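PDB 5Z06: BDI_3064 protein, which hydrolyses linear beta-1,2-glucan and beta-1,2-glucooligosaccharides of four or more units from the non-reducing end, releasing the disaccharide sophorose. Local coordinates for residues 357-362 / 420-425; 430-435 / 471-476; 445-450 / 454-459. All blocks are in the same frame, centred on the assembly; numbering follows the deposited sequence.

Contact 1: residues 357-362 / 420-425; sequences FLEKAD and RKSIDN
E359, at the end of helix 344-360, and S422, in helix 414-428, bring their CA atoms to 7.3 Å, the nearest approach of two backbones that run in broadly the same direction here. Little surface is shared, about 82 Å² summed over both sides, and one hydrogen bond joins the two segments. S422 OG donates to E359 OE2 across 2.6 Å, reaching the oxygen from above the carboxylate plane, about 40° out of it. With its OG opposite the backbone N (chi1 175°), the serine turns the hydroxyl to the neighbouring helix. E359 CB points alongside the other helix, but the chain, extended past CG (chi2 177°), brings the carboxylate to the serine. E359 CG touches S422 OG at 3.5 Å, so the end of the glutamate bears on the serine hydroxyl, with E359 OE2 also near S422 CB at 3.1 Å. The two helices belong to the helical domain, probably the catalytic one, as in the (alpha/alpha)6 barrel of glycoside hydrolase family 144; helix 392-408 lies between them in the chain. It also fits in beside both: L358 packs on its L398 and L402, and D424 forms a salt bridge with its R406. S422 is buried, with T355 of helix 344-360 against its side chain, whereas E359 lies at the surface. Putting an alanine here would remove the hydroxyl and would probably set the glutamate carboxylate free to swing into solvent, losing the polar tie between the helices. Just beyond E359 the helix gives out: A361 is the first residue to leave helical angles, and its N makes weak bonds to F357 O, 2.8 Å, and L358 O.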
loop_
_atom_site.group_PDB
_atom_site.type_symbol
_atom_site.label_atom_id
_atom_site.label_comp_id
_atom_site.label_asym_id
_atom_site.label_seq_id
_atom_site.Cartn_x
_atom_site.Cartn_y
_atom_site.Cartn_z
ATOM N N PHE A 357 14.009 -20.133 0.071
ATOM C CA PHE A 357 12.566 -20.117 0.080
ATOM C C PHE A 357 11.966 -20.338 -1.317
ATOM O O PHE A 357 11.015 -21.087 -1.486
ATOM C CB PHE A 357 12.045 -18.798 0.650
ATOM C CG PHE A 357 10.576 -18.645 0.476
ATOM C CD1 PHE A 357 9.709 -19.351 1.303
ATOM C CD2 PHE A 357 10.058 -17.874 -0.558
ATOM C CE1 PHE A 357 8.336 -19.260 1.125
ATOM C CE2 PHE A 357 8.685 -17.769 -0.726
ATOM C CZ PHE A 357 7.827 -18.467 0.115
ATOM N N LEU A 358 12.493 -19.623 -2.307
ATOM C CA LEU A 358 11.969 -19.724 -3.664
ATOM C C LEU A 358 12.255 -21.095 -4.239
ATOM O O LEU A 358 11.423 -21.647 -4.964
ATOM C CB LEU A 358 12.509 -18.630 -4.566
ATOM C CG LEU A 358 11.982 -17.236 -4.251
ATOM C CD1 LEU A 358 12.838 -16.215 -4.997
ATOM C CD2 LEU A 358 10.519 -17.095 -4.625
ATOM N N GLU A 359 13.389 -21.677 -3.882
ATOM C CA GLU A 359 13.632 -23.071 -4.233
ATOM C C GLU A 359 12.527 -23.973 -3.746
ATOM O O GLU A 359 12.081 -24.822 -4.478
ATOM C CB GLU A 359 14.970 -23.562 -3.696
ATOM C CG GLU A 359 16.111 -23.179 -4.622
ATOM C CD GLU A 359 17.473 -23.584 -4.103
ATOM O OE1 GLU A 359 17.555 -24.313 -3.088
ATOM O OE2 GLU A 359 18.471 -23.175 -4.734
ATOM N N LYS A 360 12.088 -23.778 -2.510
ATOM C CA LYS A 360 11.064 -24.605 -1.918
ATOM C C LYS A 360 9.643 -24.219 -2.298
ATOM O O LYS A 360 8.751 -25.004 -2.094
ATOM C CB LYS A 360 11.185 -24.562 -0.411
ATOM C CG LYS A 360 12.475 -25.191 0.099
ATOM C CD LYS A 360 12.521 -25.223 1.622
ATOM C CE LYS A 360 12.507 -23.821 2.234
ATOM N NZ LYS A 360 12.897 -23.796 3.675
ATOM N N ALA A 361 9.416 -23.011 -2.795
ATOM C CA ALA A 361 8.064 -22.593 -3.091
ATOM C C ALA A 361 7.436 -23.451 -4.200
ATOM O O ALA A 361 8.149 -23.952 -5.076
ATOM C CB ALA A 361 8.051 -21.133 -3.492
ATOM N N ASP A 362 6.113 -23.623 -4.150
ATOM C CA ASP A 362 5.376 -24.269 -5.259
ATOM C C ASP A 362 5.767 -23.650 -6.596
ATOM O O ASP A 362 5.860 -22.412 -6.726
ATOM C CB ASP A 362 3.851 -24.094 -5.136
ATOM C CG ASP A 362 3.256 -24.788 -3.933
ATOM O OD1 ASP A 362 3.891 -25.749 -3.417
ATOM O OD2 ASP A 362 2.143 -24.358 -3.528
ATOM N N ARG A 420 23.834 -17.282 -6.798
ATOM C CA ARG A 420 23.883 -17.354 -8.248
ATOM C C ARG A 420 23.404 -18.701 -8.774
ATOM O O ARG A 420 22.525 -18.723 -9.641
ATOM C CB ARG A 420 25.275 -17.048 -8.774
ATOM C CG ARG A 420 25.676 -15.589 -8.652
ATOM C CD ARG A 420 26.924 -15.313 -9.475
ATOM N NE ARG A 420 28.042 -16.192 -9.127
ATOM C CZ ARG A 420 28.907 -15.973 -8.130
ATOM N NH1 ARG A 420 28.814 -14.895 -7.336
ATOM N NH2 ARG A 420 29.874 -16.847 -7.910
ATOM N N LYS A 421 23.957 -19.793 -8.221
ATOM C CA LYS A 421 23.554 -21.164 -8.537
ATOM C C LYS A 421 22.037 -21.319 -8.476
ATOM O O LYS A 421 21.395 -21.834 -9.395
ATOM C CB LYS A 421 24.180 -22.178 -7.563
ATOM C CG LYS A 421 25.499 -22.829 -8.009
ATOM C CD LYS A 421 25.827 -24.153 -7.273
ATOM C CE LYS A 421 27.068 -24.106 -6.353
ATOM N NZ LYS A 421 26.866 -23.510 -4.981
ATOM N N SER A 422 21.485 -20.892 -7.352
ATOM C CA SER A 422 20.086 -21.059 -7.071
ATOM C C SER A 422 19.221 -20.291 -8.061
ATOM O O SER A 422 18.297 -20.837 -8.650
ATOM C CB SER A 422 19.809 -20.594 -5.659
ATOM O OG SER A 422 18.431 -20.638 -5.403
ATOM N N ILE A 423 19.567 -19.034 -8.270
ATOM C CA ILE A 423 18.875 -18.225 -9.242
ATOM C C ILE A 423 19.012 -18.788 -10.652
ATOM O O ILE A 423 18.038 -18.796 -11.382
ATOM C CB ILE A 423 19.346 -16.758 -9.199
ATOM C CG1 ILE A 423 18.869 -16.108 -7.890
ATOM C CG2 ILE A 423 18.795 -15.986 -10.400
ATOM C CD1 ILE A 423 19.636 -14.871 -7.474
ATOM N N ASP A 424 20.195 -19.241 -11.053
ATOM C CA ASP A 424 20.341 -19.754 -12.419
ATOM C C ASP A 424 19.399 -20.918 -12.625
ATOM O O ASP A 424 18.750 -20.993 -13.664
ATOM C CB ASP A 424 21.771 -20.207 -12.735
ATOM C CG ASP A 424 22.761 -19.072 -12.715
ATOM O OD1 ASP A 424 22.361 -17.888 -12.781
ATOM O OD2 ASP A 424 23.956 -19.374 -12.604
ATOM N N ASN A 425 19.302 -21.796 -11.627
ATOM C CA ASN A 425 18.453 -22.981 -11.718
ATOM C C ASN A 425 16.955 -22.656 -11.666
ATOM O O ASN A 425 16.172 -23.162 -12.486
ATOM C CB ASN A 425 18.871 -24.032 -10.666
ATOM C CG ASN A 425 20.076 -24.830 -11.121
ATOM O OD1 ASN A 425 20.083 -25.362 -12.230
ATOM N ND2 ASN A 425 21.112 -24.890 -10.299
#

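Contact 2: residues 430-435 / 471-476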
loop_
_atom_site.group_PDB
_atom_site.type_symbol
_atom_site.label_atom_id
_atom_site.label_comp_id
_atom_site.label_asym_id
_atom_site.label_seq_id
_atom_site.Cartn_x
_atom_site.Cartn_y
_atom_site.Cartn_z
ATOM N N VAL A 430 11.997 -21.943 -15.252
ATOM C CA VAL A 430 10.707 -21.315 -15.532
ATOM C C VAL A 430 10.315 -21.733 -16.947
ATOM O O VAL A 430 10.922 -21.293 -17.939
ATOM C CB VAL A 430 10.717 -19.777 -15.456
ATOM C CG1 VAL A 430 9.321 -19.246 -15.755
ATOM C CG2 VAL A 430 11.168 -19.293 -14.099
ATOM N N GLU A 431 9.301 -22.577 -17.045
ATOM C CA GLU A 431 8.855 -23.050 -18.362
ATOM C C GLU A 431 7.955 -22.013 -19.035
ATOM O O GLU A 431 6.734 -22.188 -19.121
ATOM C CB GLU A 431 8.145 -24.390 -18.244
ATOM C CG GLU A 431 8.969 -25.469 -17.580
ATOM C CD GLU A 431 8.120 -26.626 -17.094
ATOM O OE1 GLU A 431 7.170 -27.006 -17.823
ATOM O OE2 GLU A 431 8.405 -27.144 -15.989
ATOM N N TRP A 432 8.571 -20.941 -19.525
ATOM C CA TRP A 432 7.838 -19.860 -20.205
ATOM C C TRP A 432 6.959 -20.406 -21.335
ATOM O O TRP A 432 5.802 -20.019 -21.468
ATOM C CB TRP A 432 8.791 -18.790 -20.764
ATOM C CG TRP A 432 9.698 -18.193 -19.730
ATOM C CD1 TRP A 432 10.989 -18.513 -19.515
ATOM C CD2 TRP A 432 9.369 -17.182 -18.776
ATOM N NE1 TRP A 432 11.504 -17.763 -18.495
ATOM C CE2 TRP A 432 10.521 -16.943 -18.013
ATOM C CE3 TRP A 432 8.214 -16.462 -18.486
ATOM C CZ2 TRP A 432 10.542 -16.036 -16.967
ATOM C CZ3 TRP A 432 8.249 -15.549 -17.464
ATOM C CH2 TRP A 432 9.407 -15.357 -16.709
ATOM N N SER A 433 7.519 -21.317 -22.126
ATOM C CA SER A 433 6.837 -21.919 -23.271
ATOM C C SER A 433 5.556 -22.607 -22.887
ATOM O O SER A 433 4.610 -22.586 -23.653
ATOM C CB SER A 433 7.753 -22.907 -23.996
ATOM O OG SER A 433 8.342 -23.808 -23.085
ATOM N N TRP A 434 5.527 -23.218 -21.705
ATOM C CA TRP A 434 4.332 -23.813 -21.174
ATOM C C TRP A 434 3.178 -22.826 -21.161
ATOM O O TRP A 434 2.056 -23.186 -21.484
ATOM C CB TRP A 434 4.536 -24.311 -19.745
ATOM C CG TRP A 434 3.277 -24.836 -19.178
ATOM C CD1 TRP A 434 2.418 -24.172 -18.351
ATOM C CD2 TRP A 434 2.666 -26.101 -19.465
ATOM N NE1 TRP A 434 1.328 -24.952 -18.078
ATOM C CE2 TRP A 434 1.454 -26.149 -18.737
ATOM C CE3 TRP A 434 3.038 -27.209 -20.236
ATOM C CZ2 TRP A 434 0.607 -27.269 -18.756
ATOM C CZ3 TRP A 434 2.205 -28.320 -20.250
ATOM C CH2 TRP A 434 0.996 -28.336 -19.527
ATOM N N TYR A 435 3.466 -21.578 -20.802
ATOM C CA TYR A 435 2.420 -20.559 -20.686
ATOM C C TYR A 435 1.880 -20.025 -22.022
ATOM O O TYR A 435 1.029 -19.132 -22.042
ATOM C CB TYR A 435 2.885 -19.444 -19.739
ATOM C CG TYR A 435 2.830 -19.936 -18.338
ATOM C CD1 TYR A 435 3.835 -20.745 -17.823
ATOM C CD2 TYR A 435 1.731 -19.664 -17.534
ATOM C CE1 TYR A 435 3.752 -21.240 -16.529
ATOM C CE2 TYR A 435 1.646 -20.160 -16.234
ATOM C CZ TYR A 435 2.654 -20.947 -15.748
ATOM O OH TYR A 435 2.561 -21.424 -14.475
ATOM N N MET A 471 9.672 -10.461 -22.581
ATOM C CA MET A 471 11.112 -10.343 -22.639
ATOM C C MET A 471 11.726 -11.566 -22.002
ATOM O O MET A 471 12.523 -12.247 -22.637
ATOM C CB MET A 471 11.597 -9.101 -21.923
ATOM C CG MET A 471 11.223 -7.823 -22.627
ATOM S SD MET A 471 12.289 -7.514 -24.036
ATOM C CE MET A 471 11.041 -6.794 -25.074
ATOM N N LEU A 472 11.327 -11.856 -20.770
ATOM C CA LEU A 472 11.955 -12.938 -20.031
ATOM C C LEU A 472 11.630 -14.275 -20.628
ATOM O O LEU A 472 12.503 -15.138 -20.686
ATOM C CB LEU A 472 11.632 -12.888 -18.547
ATOM C CG LEU A 472 12.349 -11.724 -17.850
ATOM C CD1 LEU A 472 11.785 -11.499 -16.451
ATOM C CD2 LEU A 472 13.839 -11.977 -17.734
ATOM N N ALA A 473 10.399 -14.431 -21.106
ATOM C CA ALA A 473 10.006 -15.634 -21.810
ATOM C C ALA A 473 10.924 -15.930 -22.979
ATOM O O ALA A 473 11.295 -17.057 -23.174
ATOM C CB ALA A 473 8.562 -15.552 -22.275
ATOM N N ILE A 474 11.283 -14.896 -23.725
ATOM C CA ILE A 474 12.161 -14.978 -24.880
ATOM C C ILE A 474 13.647 -15.135 -24.468
ATOM O O ILE A 474 14.472 -15.679 -25.222
ATOM C CB ILE A 474 11.949 -13.700 -25.745
ATOM C CG1 ILE A 474 10.522 -13.678 -26.319
ATOM C CG2 ILE A 474 12.951 -13.592 -26.898
ATOM C CD1 ILE A 474 10.069 -12.315 -26.812
ATOM N N MET A 475 13.996 -14.636 -23.292
ATOM C CA MET A 475 15.372 -14.757 -22.781
ATOM C C MET A 475 15.613 -16.072 -22.106
ATOM O O MET A 475 16.759 -16.456 -21.915
ATOM C CB MET A 475 15.656 -13.652 -21.778
ATOM C CG MET A 475 15.568 -12.258 -22.378
ATOM S SD MET A 475 15.218 -11.032 -21.103
ATOM C CE MET A 475 15.327 -9.549 -22.109
ATOM N N GLY A 476 14.542 -16.752 -21.700
ATOM C CA GLY A 476 14.641 -18.046 -21.034
ATOM C C GLY A 476 15.532 -18.955 -21.857
ATOM O O GLY A 476 15.256 -19.161 -23.032
#
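W432 lays its indole on the helix 467-475, against A473 and L472, and the contact can be followed outward from its CB. That atom meets the A473 methyl, CB to CB, at 3.6 Å. Next, W432 CG sits 3.3 Å from A473 CA, tight for two carbons. With CG anti to the carbonyl carbon (chi1 -56°) and chi2 at 100°, these torsions turn one face of the indole to the helix. A473 CA points its hydrogen into that face, a CH-pi contact lying 3.6 Å from the centroid of the five-membered ring and 26° off the normal. W432 CD1 comes to 4.0 Å from G476 CA, where the helix has just ended; a side chain on this residue would run into that indole carbon. This is ring-on-backbone packing in the helical domain: a loop that follows helix 414-428 closes over the last turn of 467-475. NE1 passes above L472 O, an oxygen that already accepts from G476 N at 2.8 Å and weakly from M475 N. At the far end W432 CZ2 lies 3.7 Å from L472 CB, and CH2 rides on the same atom. The opposite face is covered by V430 CG1, 3.4 Å above the plane. An inverse gamma turn centred on E431 folds V430 back there, with a weak bond from W432 N to V430 O, and W427 and L392 crowd in from neighbouring helices.

Contact 3: residues 445-450 / 454-459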
loop_
_atom_site.group_PDB
_atom_site.type_symbol
_atom_site.label_atom_id
_atom_site.label_comp_id
_atom_site.label_asym_id
_atom_site.label_seq_id
_atom_site.Cartn_x
_atom_site.Cartn_y
_atom_site.Cartn_z
ATOM N N TYR A 445 0.019 -16.752 -21.911
ATOM C CA TYR A 445 -1.055 -16.596 -20.956
ATOM C C TYR A 445 -0.541 -16.182 -19.589
ATOM O O TYR A 445 0.582 -16.526 -19.186
ATOM C CB TYR A 445 -1.897 -17.850 -20.878
ATOM C CG TYR A 445 -2.745 -17.990 -22.124
ATOM C CD1 TYR A 445 -2.174 -18.413 -23.319
ATOM C CD2 TYR A 445 -4.089 -17.619 -22.132
ATOM C CE1 TYR A 445 -2.925 -18.511 -24.473
ATOM C CE2 TYR A 445 -4.846 -17.723 -23.286
ATOM C CZ TYR A 445 -4.257 -18.180 -24.443
ATOM O OH TYR A 445 -4.969 -18.273 -25.605
ATOM N N TRP A 446 -1.387 -15.421 -18.903
ATOM C CA TRP A 446 -1.101 -14.865 -17.594
ATOM C C TRP A 446 -1.002 -15.977 -16.556
ATOM O O TRP A 446 -0.059 -15.988 -15.753
ATOM C CB TRP A 446 -2.185 -13.847 -17.198
ATOM C CG TRP A 446 -1.761 -12.832 -16.206
ATOM C CD1 TRP A 446 -1.207 -13.057 -15.001
ATOM C CD2 TRP A 446 -1.880 -11.413 -16.335
ATOM N NE1 TRP A 446 -0.940 -11.869 -14.366
ATOM C CE2 TRP A 446 -1.355 -10.841 -15.156
ATOM C CE3 TRP A 446 -2.393 -10.570 -17.322
ATOM C CZ2 TRP A 446 -1.288 -9.470 -14.948
ATOM C CZ3 TRP A 446 -2.344 -9.198 -17.111
ATOM C CH2 TRP A 446 -1.792 -8.661 -15.935
ATOM N N HIS A 447 -1.948 -16.913 -16.581
ATOM C CA HIS A 447 -2.081 -17.862 -15.476
ATOM C C HIS A 447 -2.110 -19.285 -15.937
ATOM O O HIS A 447 -2.558 -19.574 -17.042
ATOM C CB HIS A 447 -3.374 -17.612 -14.688
ATOM C CG HIS A 447 -3.601 -16.188 -14.263
ATOM N ND1 HIS A 447 -4.319 -15.297 -15.028
ATOM C CD2 HIS A 447 -3.297 -15.535 -13.116
ATOM C CE1 HIS A 447 -4.411 -14.140 -14.392
ATOM N NE2 HIS A 447 -3.804 -14.262 -13.224
ATOM N N TRP A 448 -1.675 -20.188 -15.062
ATOM C CA TRP A 448 -1.965 -21.608 -15.238
ATOM C C TRP A 448 -2.225 -22.214 -13.890
ATOM O O TRP A 448 -1.400 -22.079 -12.997
ATOM C CB TRP A 448 -0.819 -22.371 -15.919
ATOM C CG TRP A 448 -1.124 -23.842 -15.998
ATOM C CD1 TRP A 448 -1.945 -24.441 -16.880
ATOM C CD2 TRP A 448 -0.624 -24.886 -15.150
ATOM N NE1 TRP A 448 -2.005 -25.790 -16.650
ATOM C CE2 TRP A 448 -1.205 -26.099 -15.596
ATOM C CE3 TRP A 448 0.243 -24.914 -14.050
ATOM C CZ2 TRP A 448 -0.936 -27.332 -15.007
ATOM C CZ3 TRP A 448 0.515 -26.150 -13.442
ATOM C CH2 TRP A 448 -0.074 -27.348 -13.935
ATOM N N SER A 449 -3.364 -22.889 -13.756
ATOM C CA SER A 449 -3.776 -23.510 -12.490
ATOM C C SER A 449 -3.472 -25.010 -12.509
ATOM O O SER A 449 -3.778 -25.659 -13.487
ATOM C CB SER A 449 -5.266 -23.303 -12.262
ATOM O OG SER A 449 -5.750 -24.204 -11.287
ATOM N N PRO A 450 -2.880 -25.559 -11.424
ATOM C CA PRO A 450 -2.595 -26.993 -11.380
ATOM C C PRO A 450 -3.835 -27.856 -11.506
ATOM O O PRO A 450 -3.722 -28.970 -12.001
ATOM C CB PRO A 450 -1.967 -27.191 -9.991
ATOM C CG PRO A 450 -2.578 -26.123 -9.178
ATOM C CD PRO A 450 -2.596 -24.937 -10.116
ATOM N N TRP A 454 -6.222 -23.698 -17.766
ATOM C CA TRP A 454 -6.246 -22.368 -18.370
ATOM C C TRP A 454 -7.584 -21.659 -18.182
ATOM O O TRP A 454 -7.941 -20.820 -18.987
ATOM C CB TRP A 454 -5.917 -22.472 -19.856
ATOM C CG TRP A 454 -4.698 -23.278 -20.084
ATOM C CD1 TRP A 454 -4.627 -24.601 -20.447
ATOM C CD2 TRP A 454 -3.368 -22.835 -19.917
ATOM N NE1 TRP A 454 -3.317 -24.995 -20.535
ATOM C CE2 TRP A 454 -2.523 -23.924 -20.222
ATOM C CE3 TRP A 454 -2.796 -21.611 -19.544
ATOM C CZ2 TRP A 454 -1.151 -23.829 -20.154
ATOM C CZ3 TRP A 454 -1.423 -21.512 -19.492
ATOM C CH2 TRP A 454 -0.615 -22.612 -19.800
ATOM N N VAL A 455 -8.275 -21.945 -17.077
ATOM C CA VAL A 455 -9.586 -21.372 -16.831
ATOM C C VAL A 455 -9.579 -19.838 -16.880
ATOM O O VAL A 455 -10.514 -19.256 -17.437
ATOM C CB VAL A 455 -10.227 -21.916 -15.523
ATOM C CG1 VAL A 455 -9.466 -21.449 -14.281
ATOM C CG2 VAL A 455 -11.696 -21.522 -15.444
ATOM N N ILE A 456 -8.542 -19.174 -16.338
ATOM C CA ILE A 456 -8.580 -17.696 -16.300
ATOM C C ILE A 456 -8.394 -17.134 -17.685
ATOM O O ILE A 456 -9.081 -16.187 -18.056
ATOM C CB ILE A 456 -7.594 -17.064 -15.320
ATOM C CG1 ILE A 456 -7.966 -17.515 -13.902
ATOM C CG2 ILE A 456 -7.619 -15.523 -15.451
ATOM C CD1 ILE A 456 -7.057 -17.001 -12.797
ATOM N N ASN A 457 -7.464 -17.718 -18.440
ATOM C CA ASN A 457 -7.408 -17.543 -19.892
ATOM C C ASN A 457 -7.202 -16.095 -20.349
ATOM O O ASN A 457 -7.837 -15.597 -21.293
ATOM C CB ASN A 457 -8.671 -18.151 -20.544
ATOM C CG ASN A 457 -8.384 -18.760 -21.900
ATOM O OD1 ASN A 457 -7.512 -19.643 -22.049
ATOM N ND2 ASN A 457 -9.103 -18.286 -22.904
ATOM N N HIS A 458 -6.285 -15.430 -19.668
ATOM C CA HIS A 458 -6.002 -14.039 -19.919
ATOM C C HIS A 458 -4.741 -14.007 -20.770
ATOM O O HIS A 458 -3.658 -14.394 -20.304
ATOM C CB HIS A 458 -5.804 -13.342 -18.586
ATOM C CG HIS A 458 -5.791 -11.855 -18.665
ATOM N ND1 HIS A 458 -6.073 -11.061 -17.577
ATOM C CD2 HIS A 458 -5.531 -11.013 -19.690
ATOM C CE1 HIS A 458 -5.997 -9.791 -17.933
ATOM N NE2 HIS A 458 -5.676 -9.734 -19.213
ATOM N N LYS A 459 -4.877 -13.572 -22.023
ATOM C CA LYS A 459 -3.731 -13.440 -22.916
ATOM C C LYS A 459 -2.905 -12.254 -22.490
ATOM O O LYS A 459 -3.462 -11.265 -22.021
ATOM C CB LYS A 459 -4.169 -13.235 -24.346
ATOM C CG LYS A 459 -4.774 -14.477 -24.986
ATOM C CD LYS A 459 -5.662 -14.074 -26.166
ATOM C CE LYS A 459 -5.946 -15.233 -27.117
ATOM N NZ LYS A 459 -7.003 -16.141 -26.598
HETATM O O HOH W 1 -4.624 -16.610 -17.647
HETATM O O HOH W 2 -5.188 -19.281 -17.402
#
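W448 drives the edge of its five-membered ring at the face of the W454 six-membered ring, planes 55° apart, and W448 CD1 lies 3.4 Å from W454 CZ2. With Y445, whose CB touches W454 CZ3, they form an aromatic cluster where the chain doubles back on itself after strand 447-448. Both faces of the H447 imidazole are met: W446 CD1 lies over the rim of one and I456 CD1 over the centre of the other, a CH-pi contact 3.9 Å from the ring centroid and 12° off its normal. Water 1 sits in the plane at its edge, bonded to H447 ND1 at 2.9 Å; it accepts from H447 N and H458 N, and so ties the H447 ring and backbone to the H458 backbone. W446 CE3 in turn covers the centre of the H458 ring, while H458 NE2 is hydrogen-bonded to Y500 OH. A glycerol, probably from the crystallisation liquor, lies about 4 Å from the H458 side chain.

The backbones meet in a single beta bridge of Y445 with K459, where W446 N donates to H458 O at 2.9 Å with a C=O...N angle of 172°. K459 runs alongside the tyrosine, then bends at its last torsion, and its NZ donates to Y445 OH at 3.1 Å; Y496 adds a cation-pi contact. Further along, where the backbones stand apart, water 2 spans them, donating to H447 O at 2.7 Å and accepting from N457 N at 2.9 Å.

In the fold
All three contacts lie in the helical domain, probably the catalytic one, remote in sequence from the beta-rich N-terminal part that carries the calcium site. Contact 1 closes before contact 2 opens; their centres are about 16 Å apart with no touch. Contacts 1 and 3, about 23 Å apart between centres, do not touch either. Contact 3 falls within the span of chain between the two halves of contact 2, about 15 Å from it centre to centre, and these touch: Y435 O probably accepts a hydrogen bond from Y445 N, and W434 packs on W448 and W454. The chain runs from helix 414-428 through the 430-435 loop to strand 447-448, which pairs with 390-391, and its turn, then to helix 467-475.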